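Local coordinates for CADD-like protein of unknown function (Nostoc punctiforme, PDB 3B5O), which is of unknown function but resembles CADD and belongs to a helical family of the heme oxygenase-like clan, which suggests an oxidoreductase role, at residues V30-L33 against A39-A42; K9-L14 against G205-G210; Y96-D101 against Q173-K178; V56-L61 against K122-V127; N72-E77 against A196-P201. One frame throughout, in Å; residues are numbered along the deposited sequence.

Interaction 1. Residues V30-L33 against A39-A42; sequences VQML and AQIA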
# COMPACT_ATOMS: atom_id res chain seq x y z
N VAL A 30 -5.44 13.71 -5.37
CA VAL A 30 -6.06 14.80 -4.59
C VAL A 30 -5.97 16.12 -5.38
O VAL A 30 -6.93 16.89 -5.44
CB VAL A 30 -5.43 14.95 -3.20
CG1 VAL A 30 -5.92 16.25 -2.51
CG2 VAL A 30 -5.76 13.70 -2.35
N GLN A 31 -4.82 16.36 -6.01
CA GLN A 31 -4.59 17.62 -6.75
C GLN A 31 -5.47 17.78 -7.98
O GLN A 31 -5.60 18.91 -8.48
CB GLN A 31 -3.11 17.76 -7.12
CG GLN A 31 -2.23 18.03 -5.91
CD GLN A 31 -2.18 19.49 -5.55
OE1 GLN A 31 -1.93 20.34 -6.42
NE2 GLN A 31 -2.40 19.81 -4.28
N MSE A 32 -6.07 16.70 -8.47
CA MSE A 32 -6.96 16.76 -9.62
C MSE A 32 -8.44 16.72 -9.24
O MSE A 32 -9.29 16.78 -10.12
CB MSE A 32 -6.65 15.67 -10.66
CG MSE A 32 -7.00 14.22 -10.26
SE MSE A 32 -6.44 13.00 -11.59
CE MSE A 32 -8.20 12.86 -12.43
N LEU A 33 -8.76 16.68 -7.95
CA LEU A 33 -10.16 16.54 -7.56
C LEU A 33 -11.03 17.72 -8.01
O LEU A 33 -12.21 17.53 -8.28
CB LEU A 33 -10.32 16.34 -6.07
CG LEU A 33 -9.84 14.98 -5.54
CD1 LEU A 33 -9.90 14.95 -4.03
CD2 LEU A 33 -10.65 13.83 -6.13
N ALA A 39 -16.42 9.41 -12.66
CA ALA A 39 -15.89 8.24 -13.40
C ALA A 39 -14.37 8.16 -13.27
O ALA A 39 -13.80 7.06 -13.19
CB ALA A 39 -16.28 8.29 -14.88
N GLN A 40 -13.71 9.30 -13.32
CA GLN A 40 -12.25 9.32 -13.26
C GLN A 40 -11.71 8.90 -11.90
O GLN A 40 -10.72 8.16 -11.83
CB GLN A 40 -11.72 10.70 -13.69
CG GLN A 40 -11.91 10.94 -15.16
CD GLN A 40 -11.69 12.38 -15.58
OE1 GLN A 40 -11.96 13.31 -14.81
NE2 GLN A 40 -11.19 12.58 -16.80
N ILE A 41 -12.34 9.35 -10.82
CA ILE A 41 -11.91 8.96 -9.48
C ILE A 41 -12.33 7.50 -9.18
O ILE A 41 -11.62 6.77 -8.50
CB ILE A 41 -12.37 9.97 -8.40
CG1 ILE A 41 -11.83 11.36 -8.74
CG2 ILE A 41 -11.93 9.55 -7.00
CD1 ILE A 41 -10.31 11.43 -8.99
N ALA A 42 -13.46 7.07 -9.73
CA ALA A 42 -13.84 5.66 -9.62
C ALA A 42 -12.78 4.77 -10.29
O ALA A 42 -12.45 3.70 -9.75
CB ALA A 42 -15.23 5.43 -10.25
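Leu33 and Ile41 form the tight part of this contact. The Leu33 methyl CD2 lies 3.7 Å from Ile41 CD1. It also lies 3.8 Å from Ile41 CG1, so one branch of the leucine rests on the end of the isoleucine chain. The two side chains cross at about a right angle. Leu33 CG stands beside its backbone N, anti to the carbonyl carbon (chi1 -70°), and this carries CD2 toward the helix of Ile41.

Met32, a selenomethionine, packs less closely. Its terminal CE is 4.3 Å from Ile41 CD1 and equally far from Gln40 CB. To get there the chain runs extended about CB-CG (chi2 -176°) and then turns about the CG-SE bond. The far side of Met32 is not loose, because Ala226, Ala229 and Ile230 of helix 204-230 pack on it. The amide of Gln40 serves other partners. Its OE1 accepts from Ser37 N, and its NE2 bonds to Ser232 OG.

The loose side is the outer part of the loop. Gln31 is exposed and takes no part in the packing; its NE2 bonds back to Thr25 O. The loop folds as a type I turn, closed by Leu33 N donating to Val30 O at 3.1 Å. That turn presents Met32 and Leu33 to the helix. Trp162 of helix 135-163 also touches both Leu33 and Ile41. The result is a loop folded back on the first turn of the helix it leads into, closing one end of an all-helical bundle.

Interaction 2. Residues K9-L14 against G205-G210; sequences KQLNQL and GEFAAG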
# COMPACT_ATOMS: atom_id res chain seq x y z
N LYS A 9 12.88 5.13 12.33
CA LYS A 9 12.33 6.46 12.53
C LYS A 9 12.70 7.36 11.36
O LYS A 9 11.86 8.09 10.85
CB LYS A 9 12.84 7.08 13.85
CG LYS A 9 12.28 8.47 14.13
CD LYS A 9 10.76 8.49 14.15
CE LYS A 9 10.23 9.76 14.80
N GLN A 10 13.97 7.32 10.95
CA GLN A 10 14.43 8.10 9.82
C GLN A 10 13.63 7.82 8.54
O GLN A 10 13.24 8.74 7.81
CB GLN A 10 15.91 7.82 9.58
CG GLN A 10 16.51 8.39 8.31
CD GLN A 10 16.54 9.89 8.27
OE1 GLN A 10 16.74 10.55 9.29
NE2 GLN A 10 16.35 10.45 7.07
N LEU A 11 13.42 6.54 8.25
CA LEU A 11 12.69 6.14 7.04
C LEU A 11 11.24 6.61 7.10
O LEU A 11 10.69 7.06 6.09
CB LEU A 11 12.80 4.64 6.85
CG LEU A 11 14.22 4.15 6.53
CD1 LEU A 11 14.32 2.61 6.64
CD2 LEU A 11 14.71 4.61 5.16
N ASN A 12 10.63 6.56 8.27
CA ASN A 12 9.27 7.11 8.40
C ASN A 12 9.22 8.61 8.18
O ASN A 12 8.28 9.14 7.58
CB ASN A 12 8.66 6.77 9.76
CG ASN A 12 8.09 5.38 9.81
OD1 ASN A 12 6.94 5.15 9.38
ND2 ASN A 12 8.85 4.45 10.37
N GLN A 13 10.24 9.31 8.69
CA GLN A 13 10.34 10.75 8.51
C GLN A 13 10.59 11.14 7.06
O GLN A 13 10.00 12.10 6.56
CB GLN A 13 11.44 11.32 9.42
CG GLN A 13 11.07 11.31 10.90
CD GLN A 13 9.88 12.21 11.21
OE1 GLN A 13 10.03 13.42 11.38
NE2 GLN A 13 8.69 11.62 11.27
N LEU A 14 11.44 10.37 6.38
CA LEU A 14 11.73 10.55 4.97
C LEU A 14 10.41 10.54 4.18
O LEU A 14 10.13 11.40 3.32
CB LEU A 14 12.62 9.39 4.49
CG LEU A 14 12.79 9.25 3.00
CD1 LEU A 14 13.53 10.47 2.44
CD2 LEU A 14 13.49 7.97 2.68
N GLY A 205 22.03 -0.47 5.19
CA GLY A 205 21.97 0.23 3.92
C GLY A 205 21.07 -0.47 2.92
O GLY A 205 20.39 0.18 2.13
N GLU A 206 21.09 -1.80 2.94
CA GLU A 206 20.25 -2.59 2.02
C GLU A 206 18.79 -2.49 2.43
O GLU A 206 17.90 -2.34 1.58
CB GLU A 206 20.71 -4.06 1.96
CG GLU A 206 21.92 -4.26 1.07
CD GLU A 206 21.59 -3.97 -0.39
OE1 GLU A 206 20.92 -4.82 -1.02
OE2 GLU A 206 21.95 -2.88 -0.90
N PHE A 207 18.53 -2.51 3.73
CA PHE A 207 17.17 -2.31 4.24
C PHE A 207 16.64 -0.94 3.80
O PHE A 207 15.52 -0.80 3.30
CB PHE A 207 17.17 -2.46 5.76
CG PHE A 207 15.82 -2.35 6.40
CD1 PHE A 207 15.31 -1.11 6.76
CD2 PHE A 207 15.07 -3.48 6.67
CE1 PHE A 207 14.08 -0.99 7.36
CE2 PHE A 207 13.84 -3.37 7.28
CZ PHE A 207 13.35 -2.12 7.65
N ALA A 208 17.46 0.10 3.98
CA ALA A 208 17.08 1.45 3.55
C ALA A 208 16.84 1.52 2.04
O ALA A 208 15.91 2.17 1.59
CB ALA A 208 18.15 2.49 3.98
N ALA A 209 17.71 0.88 1.27
CA ALA A 209 17.57 0.86 -0.18
C ALA A 209 16.25 0.21 -0.62
O ALA A 209 15.58 0.70 -1.53
CB ALA A 209 18.76 0.17 -0.84
N GLY A 210 15.87 -0.87 0.05
CA GLY A 210 14.62 -1.55 -0.30
C GLY A 210 13.44 -0.66 0.03
O GLY A 210 12.46 -0.59 -0.72
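Leu11 overlaps the edge of the Phe207 ring with one methyl. CD1 lies near the ring plane, 3.7 Å from Phe207 CE1 and 3.9 Å from Phe207 CD1. The leucine therefore meets the rim of the ring and not its face. The two side chains cross obliquely.

The other branch of Leu11 has a different partner. CD2 lies 4.2 Å from Ala208 CB. The forked end of the leucine thus serves two consecutive residues of the opposite helix, one large and one small. The backbones come nearest at the small one, with Leu11 CA 7.3 Å from Ala208 CA. The short alanine side chain permits this approach.

Phe207 reaches the leucine from the flank of its helix. Its CG is anti to the backbone N (chi1 -177°), which swings the ring out toward the neighbouring helix. Phe4 meets the same ring edge to face, so the ring has an aromatic partner as well as the leucine. Leu11 also touches Phe211, one helical turn on from Phe207.

The contact is wholly apolar, and it is small, with 115 Å² buried in all. Leu11 and Phe207 are themselves buried. Polar bonding is found to one side of it: Asn12 ND2 binds Thr8 O and Tyr143 OH.

Helix 2-18, near the start of the chain, is packed here on helix 204-230, near its end. Helix 135-163 flanks both, touching helix 2-18 at Asn12 through Ala147 and helix 204-230 at Ala209 through Tyr137.

Interaction 3. Residues Y96-D101 against Q173-K178; sequences YTLLAD and QYFFSK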
# COMPACT_ATOMS: atom_id res chain seq x y z
N TYR A 96 -9.23 -6.96 1.41
CA TYR A 96 -9.54 -6.68 0.02
C TYR A 96 -11.04 -6.76 -0.24
O TYR A 96 -11.63 -5.88 -0.86
CB TYR A 96 -8.76 -7.62 -0.92
CG TYR A 96 -9.22 -7.52 -2.34
CD1 TYR A 96 -8.84 -6.45 -3.15
CD2 TYR A 96 -10.11 -8.44 -2.86
CE1 TYR A 96 -9.27 -6.36 -4.43
CE2 TYR A 96 -10.58 -8.34 -4.14
CZ TYR A 96 -10.16 -7.28 -4.94
OH TYR A 96 -10.61 -7.19 -6.22
N THR A 97 -11.66 -7.83 0.24
CA THR A 97 -13.08 -8.02 0.01
C THR A 97 -13.91 -6.95 0.70
O THR A 97 -14.89 -6.48 0.11
CB THR A 97 -13.49 -9.42 0.44
OG1 THR A 97 -12.91 -10.33 -0.50
CG2 THR A 97 -15.01 -9.57 0.44
N LEU A 98 -13.52 -6.55 1.91
CA LEU A 98 -14.24 -5.47 2.61
C LEU A 98 -14.22 -4.19 1.78
O LEU A 98 -15.23 -3.51 1.63
CB LEU A 98 -13.66 -5.23 3.99
CG LEU A 98 -13.84 -6.35 5.02
CD1 LEU A 98 -13.04 -6.05 6.28
CD2 LEU A 98 -15.34 -6.55 5.36
N LEU A 99 -13.06 -3.85 1.24
CA LEU A 99 -12.97 -2.69 0.37
C LEU A 99 -13.80 -2.86 -0.90
O LEU A 99 -14.59 -1.97 -1.26
CB LEU A 99 -11.50 -2.41 0.01
CG LEU A 99 -11.25 -1.27 -0.97
CD1 LEU A 99 -11.74 0.06 -0.38
CD2 LEU A 99 -9.75 -1.20 -1.31
N ALA A 100 -13.64 -3.99 -1.58
CA ALA A 100 -14.32 -4.20 -2.84
C ALA A 100 -15.84 -4.21 -2.65
O ALA A 100 -16.57 -3.58 -3.42
CB ALA A 100 -13.85 -5.51 -3.51
N ASP A 101 -16.30 -4.93 -1.63
CA ASP A 101 -17.73 -5.02 -1.36
C ASP A 101 -18.29 -3.65 -0.97
O ASP A 101 -19.40 -3.30 -1.36
CB ASP A 101 -18.03 -6.03 -0.25
CG ASP A 101 -18.01 -7.47 -0.73
OD1 ASP A 101 -17.83 -7.72 -1.94
OD2 ASP A 101 -18.22 -8.34 0.14
N GLN A 173 -16.87 1.50 6.71
CA GLN A 173 -16.50 2.43 7.78
C GLN A 173 -15.72 1.75 8.91
O GLN A 173 -14.82 2.37 9.49
CB GLN A 173 -17.75 3.14 8.34
CG GLN A 173 -17.44 4.22 9.37
CD GLN A 173 -16.48 5.28 8.85
OE1 GLN A 173 -15.36 5.42 9.35
NE2 GLN A 173 -16.91 6.01 7.83
N TYR A 174 -16.06 0.50 9.22
CA TYR A 174 -15.29 -0.27 10.22
C TYR A 174 -13.89 -0.61 9.71
O TYR A 174 -12.91 -0.46 10.45
CB TYR A 174 -16.00 -1.58 10.62
CG TYR A 174 -15.11 -2.44 11.51
CD1 TYR A 174 -15.04 -2.22 12.88
CD2 TYR A 174 -14.31 -3.45 10.97
CE1 TYR A 174 -14.22 -2.99 13.70
CE2 TYR A 174 -13.48 -4.22 11.77
CZ TYR A 174 -13.44 -3.99 13.13
OH TYR A 174 -12.61 -4.75 13.93
N PHE A 175 -13.81 -1.09 8.47
CA PHE A 175 -12.51 -1.31 7.81
C PHE A 175 -11.60 -0.09 7.97
O PHE A 175 -10.43 -0.23 8.33
CB PHE A 175 -12.71 -1.66 6.32
CG PHE A 175 -11.43 -1.64 5.50
CD1 PHE A 175 -10.44 -2.59 5.71
CD2 PHE A 175 -11.23 -0.67 4.52
CE1 PHE A 175 -9.26 -2.57 4.96
CE2 PHE A 175 -10.06 -0.64 3.76
CZ PHE A 175 -9.07 -1.60 3.98
N PHE A 176 -12.13 1.10 7.71
CA PHE A 176 -11.35 2.32 7.85
C PHE A 176 -10.99 2.63 9.31
O PHE A 176 -9.84 2.94 9.62
CB PHE A 176 -12.09 3.51 7.23
CG PHE A 176 -12.15 3.49 5.72
CD1 PHE A 176 -11.07 3.05 4.97
CD2 PHE A 176 -13.26 3.97 5.06
CE1 PHE A 176 -11.13 3.06 3.57
CE2 PHE A 176 -13.32 3.99 3.68
CZ PHE A 176 -12.25 3.53 2.93
N SER A 177 -11.98 2.53 10.20
CA SER A 177 -11.76 2.86 11.61
C SER A 177 -10.78 1.93 12.31
O SER A 177 -9.99 2.37 13.16
CB SER A 177 -13.09 2.90 12.37
OG SER A 177 -13.85 4.02 11.95
N LYS A 178 -10.79 0.64 11.95
CA LYS A 178 -9.86 -0.33 12.57
C LYS A 178 -8.40 -0.01 12.26
O LYS A 178 -7.51 -0.37 13.03
CB LYS A 178 -10.20 -1.79 12.20
CG LYS A 178 -9.84 -2.24 10.77
CD LYS A 178 -9.82 -3.78 10.62
CE LYS A 178 -8.49 -4.39 11.08
NZ LYS A 178 -8.45 -5.89 11.00
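Asp101 N donates to Thr97 O at 2.7 Å, the shortest polar bond here, in the helical turn from which Leu98 and Leu99 reach Phe175. This bond is internal to helix 95-107. Between residues 96-101 and 173-178 the contact is apolar.

Phe175 carries its own half of the contact. Its CB lies 4.4 Å from Leu98 CB, where the backbones are nearest, with 6.9 Å between Leu98 CA and Phe175 CA. Its ring then extends along the helix of the leucines. CE2 comes to 4.4 Å from Leu99 CB. A chi1 of 169° turns the Phe175 ring away from its own backbone N and sends it toward Leu99.

Both leucines approach the ring obliquely, Leu98 with CD1 and Leu99 with CB. Contacts of 4.4 Å are loose, so the packing is light even where the backbones are nearest.

The two leucines diverge. Leu98 points at the partner helix and is partly exposed, and Ile93 touches it from a loop. Leu99 leaves at the flank and is buried, with Tyr48 against it.

Polar groups frame the contact. Phe175 O accepts from His179 ND1, and the His179 ring also meets the Phe175 ring. Lys178 NZ bonds His95 NE2, a second link between the helices just beside the apolar patch.

Helix 135-163 lies against helix 170-180 here, with Leu153 touching both Phe175 and Phe176. Helix 38-68 lies against helix 95-107 through Tyr48 and Lys53. The pair thus packs onto two long helices of the bundle.

Interaction 4. Residues V56-L61 against K122-V127; sequences VGFTEL and KLLRTV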
# COMPACT_ATOMS: atom_id res chain seq x y z
N VAL A 56 -0.64 -9.08 -0.51
CA VAL A 56 -0.64 -10.29 0.30
C VAL A 56 0.40 -11.27 -0.28
O VAL A 56 1.22 -11.83 0.46
CB VAL A 56 -2.01 -10.91 0.40
CG1 VAL A 56 -1.95 -12.13 1.30
CG2 VAL A 56 -3.03 -9.90 0.97
N GLY A 57 0.38 -11.45 -1.60
CA GLY A 57 1.36 -12.31 -2.24
C GLY A 57 2.78 -11.80 -2.09
O GLY A 57 3.71 -12.60 -1.92
N PHE A 58 2.99 -10.48 -2.17
CA PHE A 58 4.34 -9.97 -1.95
C PHE A 58 4.79 -10.22 -0.51
O PHE A 58 5.95 -10.53 -0.27
CB PHE A 58 4.44 -8.49 -2.31
CG PHE A 58 4.31 -8.23 -3.78
CD1 PHE A 58 5.22 -8.76 -4.68
CD2 PHE A 58 3.33 -7.38 -4.27
CE1 PHE A 58 5.09 -8.52 -6.04
CE2 PHE A 58 3.22 -7.14 -5.62
CZ PHE A 58 4.09 -7.70 -6.48
N THR A 59 3.88 -10.07 0.44
CA THR A 59 4.21 -10.34 1.85
C THR A 59 4.61 -11.82 2.03
O THR A 59 5.53 -12.14 2.79
CB THR A 59 3.05 -9.95 2.78
OG1 THR A 59 2.75 -8.56 2.58
CG2 THR A 59 3.43 -10.17 4.23
N GLU A 60 3.95 -12.72 1.30
CA GLU A 60 4.34 -14.12 1.27
C GLU A 60 5.74 -14.32 0.75
O GLU A 60 6.51 -15.13 1.29
CB GLU A 60 3.33 -14.94 0.47
CG GLU A 60 3.69 -16.40 0.27
CD GLU A 60 3.83 -17.22 1.50
OE1 GLU A 60 3.35 -16.83 2.57
OE2 GLU A 60 4.40 -18.33 1.36
N LEU A 61 6.12 -13.60 -0.29
CA LEU A 61 7.50 -13.70 -0.78
C LEU A 61 8.48 -13.23 0.28
O LEU A 61 9.55 -13.83 0.47
CB LEU A 61 7.68 -12.91 -2.06
CG LEU A 61 6.90 -13.39 -3.28
CD1 LEU A 61 7.20 -12.49 -4.49
CD2 LEU A 61 7.20 -14.86 -3.58
N LYS A 122 2.90 -1.94 -14.49
CA LYS A 122 4.28 -1.50 -14.31
C LYS A 122 4.66 -1.50 -12.83
O LYS A 122 5.75 -1.95 -12.47
CB LYS A 122 4.44 -0.11 -14.96
CG LYS A 122 5.78 0.57 -14.78
CD LYS A 122 5.78 1.92 -15.61
CE LYS A 122 6.91 2.85 -15.36
NZ LYS A 122 6.85 3.43 -14.03
N LEU A 123 3.75 -1.02 -11.98
CA LEU A 123 3.99 -1.08 -10.53
C LEU A 123 4.23 -2.52 -10.09
O LEU A 123 5.20 -2.81 -9.40
CB LEU A 123 2.77 -0.55 -9.78
CG LEU A 123 2.80 -0.77 -8.25
CD1 LEU A 123 3.85 0.10 -7.57
CD2 LEU A 123 1.39 -0.58 -7.66
N LEU A 124 3.36 -3.43 -10.51
CA LEU A 124 3.48 -4.81 -10.03
C LEU A 124 4.77 -5.47 -10.51
O LEU A 124 5.40 -6.21 -9.76
CB LEU A 124 2.26 -5.61 -10.44
CG LEU A 124 0.93 -5.16 -9.82
CD1 LEU A 124 -0.23 -5.94 -10.44
CD2 LEU A 124 0.94 -5.28 -8.30
N ARG A 125 5.19 -5.17 -11.74
CA ARG A 125 6.47 -5.71 -12.20
C ARG A 125 7.64 -5.12 -11.43
O ARG A 125 8.61 -5.81 -11.08
CB ARG A 125 6.64 -5.48 -13.67
CG ARG A 125 5.64 -6.29 -14.39
CD ARG A 125 6.24 -6.98 -15.55
NE ARG A 125 5.20 -7.59 -16.32
CZ ARG A 125 4.90 -8.87 -16.32
NH1 ARG A 125 5.53 -9.74 -15.52
NH2 ARG A 125 3.91 -9.27 -17.11
N THR A 126 7.56 -3.82 -11.17
CA THR A 126 8.61 -3.17 -10.42
C THR A 126 8.70 -3.75 -9.00
O THR A 126 9.80 -4.03 -8.51
CB THR A 126 8.34 -1.66 -10.33
OG1 THR A 126 8.30 -1.09 -11.65
CG2 THR A 126 9.41 -0.94 -9.49
N VAL A 127 7.56 -3.85 -8.32
CA VAL A 127 7.56 -4.38 -6.98
C VAL A 127 8.13 -5.80 -6.93
O VAL A 127 8.92 -6.12 -6.03
CB VAL A 127 6.15 -4.28 -6.35
CG1 VAL A 127 6.08 -4.96 -4.99
CG2 VAL A 127 5.76 -2.79 -6.20
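Phe58 and Val127 mark the nearest approach of two helical segments, with 8.2 Å between their CA atoms. Residues 56-61 belong to helix 38-68 and residues 122-127 to helix 118-131. Both helices extend beyond these residues at either end. The spacing leaves room for a ring between the backbones.

Phe58 fills that room. With chi1 at -69° its ring leans to the N side of its own residue and so reaches Val127. Val127 CG1 sits over the centre of one face. The methyl carbon is 3.5 Å from the ring centroid and only 6° off the ring normal, a well-centred CH-pi contact.

Leu124 approaches differently. Its CD2 lies in the ring plane at the edge, 4.0 Å from Phe58 CE2. The ring thus has one methyl over its face and another at its rim, from residues three apart on one helix. Leu124 O is also near, 3.8 Å from Phe58 CZ.

Outside the two segments, Phe131 meets the Phe58 ring with the planes at about 40°, and Leu128 touches it too. Thr126 bonds within its helix, while Lys122 reaches another one. Thr126 OG1 donates to Lys122 O at 2.8 Å from above the carbonyl plane, while Thr126 N reaches the same oxygen from the opposite face. Lys122 NZ makes a salt bridge with Glu224 of helix 204-230.

Between residues 56-61 and 122-127 the attraction is dispersion and CH-pi, in a buried setting. Fit of shape, with the ring met at face and edge, therefore matters more there than any polar pairing.

Interaction 5. Residues N72-E77 against A196-P201; sequences NGVAQE and AAYIQP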
# COMPACT_ATOMS: atom_id res chain seq x y z
N ASN A 72 13.39 -16.31 11.78
CA ASN A 72 12.14 -17.02 12.05
C ASN A 72 11.07 -16.15 12.70
O ASN A 72 9.88 -16.26 12.35
CB ASN A 72 12.45 -18.26 12.91
CG ASN A 72 13.32 -19.25 12.18
OD1 ASN A 72 13.07 -19.57 11.02
ND2 ASN A 72 14.34 -19.74 12.86
N GLY A 73 11.48 -15.28 13.61
CA GLY A 73 10.54 -14.36 14.24
C GLY A 73 9.88 -13.42 13.25
O GLY A 73 8.73 -13.03 13.42
N VAL A 74 10.65 -13.02 12.24
CA VAL A 74 10.13 -12.14 11.18
C VAL A 74 9.14 -12.92 10.31
O VAL A 74 8.05 -12.42 10.00
CB VAL A 74 11.27 -11.59 10.32
CG1 VAL A 74 10.71 -10.76 9.14
CG2 VAL A 74 12.23 -10.74 11.15
N ALA A 75 9.49 -14.14 9.94
CA ALA A 75 8.57 -14.99 9.18
C ALA A 75 7.26 -15.16 9.94
O ALA A 75 6.19 -15.15 9.35
CB ALA A 75 9.20 -16.33 8.84
N GLN A 76 7.34 -15.32 11.26
CA GLN A 76 6.13 -15.48 12.05
C GLN A 76 5.28 -14.22 12.03
O GLN A 76 4.06 -14.29 11.86
CB GLN A 76 6.47 -15.86 13.51
CG GLN A 76 5.24 -16.06 14.39
CD GLN A 76 4.31 -17.12 13.84
OE1 GLN A 76 4.74 -18.22 13.51
NE2 GLN A 76 3.02 -16.78 13.73
N GLU A 77 5.91 -13.06 12.20
CA GLU A 77 5.18 -11.79 12.16
C GLU A 77 4.52 -11.60 10.79
O GLU A 77 3.38 -11.18 10.69
CB GLU A 77 6.11 -10.61 12.43
CG GLU A 77 5.41 -9.27 12.54
CD GLU A 77 4.54 -9.14 13.80
OE1 GLU A 77 4.75 -9.90 14.76
OE2 GLU A 77 3.64 -8.27 13.81
N ALA A 196 14.48 -6.28 14.08
CA ALA A 196 15.57 -5.82 14.96
C ALA A 196 16.36 -6.98 15.57
O ALA A 196 17.57 -6.86 15.83
CB ALA A 196 15.01 -4.94 16.06
N ALA A 197 15.69 -8.10 15.80
CA ALA A 197 16.33 -9.29 16.39
C ALA A 197 17.36 -9.98 15.49
O ALA A 197 18.21 -10.74 15.98
CB ALA A 197 15.27 -10.27 16.83
N TYR A 198 17.28 -9.76 14.17
CA TYR A 198 18.14 -10.44 13.21
C TYR A 198 19.05 -9.56 12.38
O TYR A 198 20.13 -9.98 11.97
CB TYR A 198 17.27 -11.26 12.24
CG TYR A 198 16.42 -12.30 12.91
CD1 TYR A 198 16.97 -13.52 13.28
CD2 TYR A 198 15.09 -12.05 13.21
CE1 TYR A 198 16.21 -14.47 13.89
CE2 TYR A 198 14.32 -12.99 13.83
CZ TYR A 198 14.89 -14.21 14.18
OH TYR A 198 14.10 -15.16 14.79
N ILE A 199 18.59 -8.36 12.04
CA ILE A 199 19.30 -7.56 11.08
C ILE A 199 20.63 -7.08 11.69
O ILE A 199 20.69 -6.71 12.88
CB ILE A 199 18.44 -6.35 10.59
CG1 ILE A 199 19.11 -5.68 9.40
CG2 ILE A 199 18.17 -5.36 11.72
CD1 ILE A 199 18.20 -4.66 8.66
N GLN A 200 21.67 -7.13 10.88
CA GLN A 200 23.01 -6.72 11.30
C GLN A 200 23.29 -5.31 10.78
O GLN A 200 22.82 -4.95 9.71
CB GLN A 200 24.04 -7.70 10.76
CG GLN A 200 23.84 -9.12 11.23
CD GLN A 200 23.85 -9.23 12.73
OE1 GLN A 200 24.87 -8.93 13.37
NE2 GLN A 200 22.73 -9.63 13.33
N PRO A 201 24.03 -4.49 11.56
CA PRO A 201 24.37 -3.14 11.12
C PRO A 201 24.91 -3.02 9.68
O PRO A 201 24.62 -2.05 9.00
CB PRO A 201 25.44 -2.71 12.14
CG PRO A 201 25.04 -3.42 13.37
CD PRO A 201 24.57 -4.77 12.90
O HOH W 1 15.14 -17.56 15.37
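Tyr198 OH accepts a hydrogen bond from Gly73 N at 2.9 Å. The bond is nearly straight, with an N-H...O angle of 166°. The ring lies alongside Val74, whose CG2 is 3.8 Å from Tyr198 CD2. These two side chains run past each other in opposite directions.

A water in the plane of the Tyr198 ring, at its edge, is 2.7 Å from Tyr198 OH. The same water takes a weak hydrogen bond from Asn72 ND2 at 3.4 Å. The hydroxyl thus links the backbone and, through water, a side chain of the same helical turn.

Gly73 lies in the first turn of helix 72-85. Amides there have no preceding helical carbonyl to bind, so an outside acceptor such as this phenol oxygen can take the place of the missing carbonyl. The contact ties that helix start to the loop between helix 190-196 and helix 204-230.

Farther out, the Trp71 ring stacks on the Tyr198 ring, just before the helix begins. Gln200 NE2 donates to Tyr198 O at 3.0 Å from well above the carbonyl plane, bracing the loop backbone. Val74 is buried against Ala66, Leu139 and Val195, from three different helices.

Overall arrangement
All five contacts lie in one all-helical chain. Interactions 1 and 5 sit at opposite ends, with centres 40 Å apart. Interaction 4 is nearest the middle, 10 Å from the centre of the chain. Helix 38-68 serves both interaction 1 and interaction 4. Interaction 2 closes the longest loop, joining helix 2-18 to helix 204-230, and the other four are nested within it. Interaction 3 is nested within interaction 5, while interaction 4 crosses both along the chain. Interactions 2 and 5 touch directly, Phe207 CB lying 3.8 Å from Ile199 CD1. The remaining pairs do not touch. Early and late helices are therefore interwoven into a single bundle.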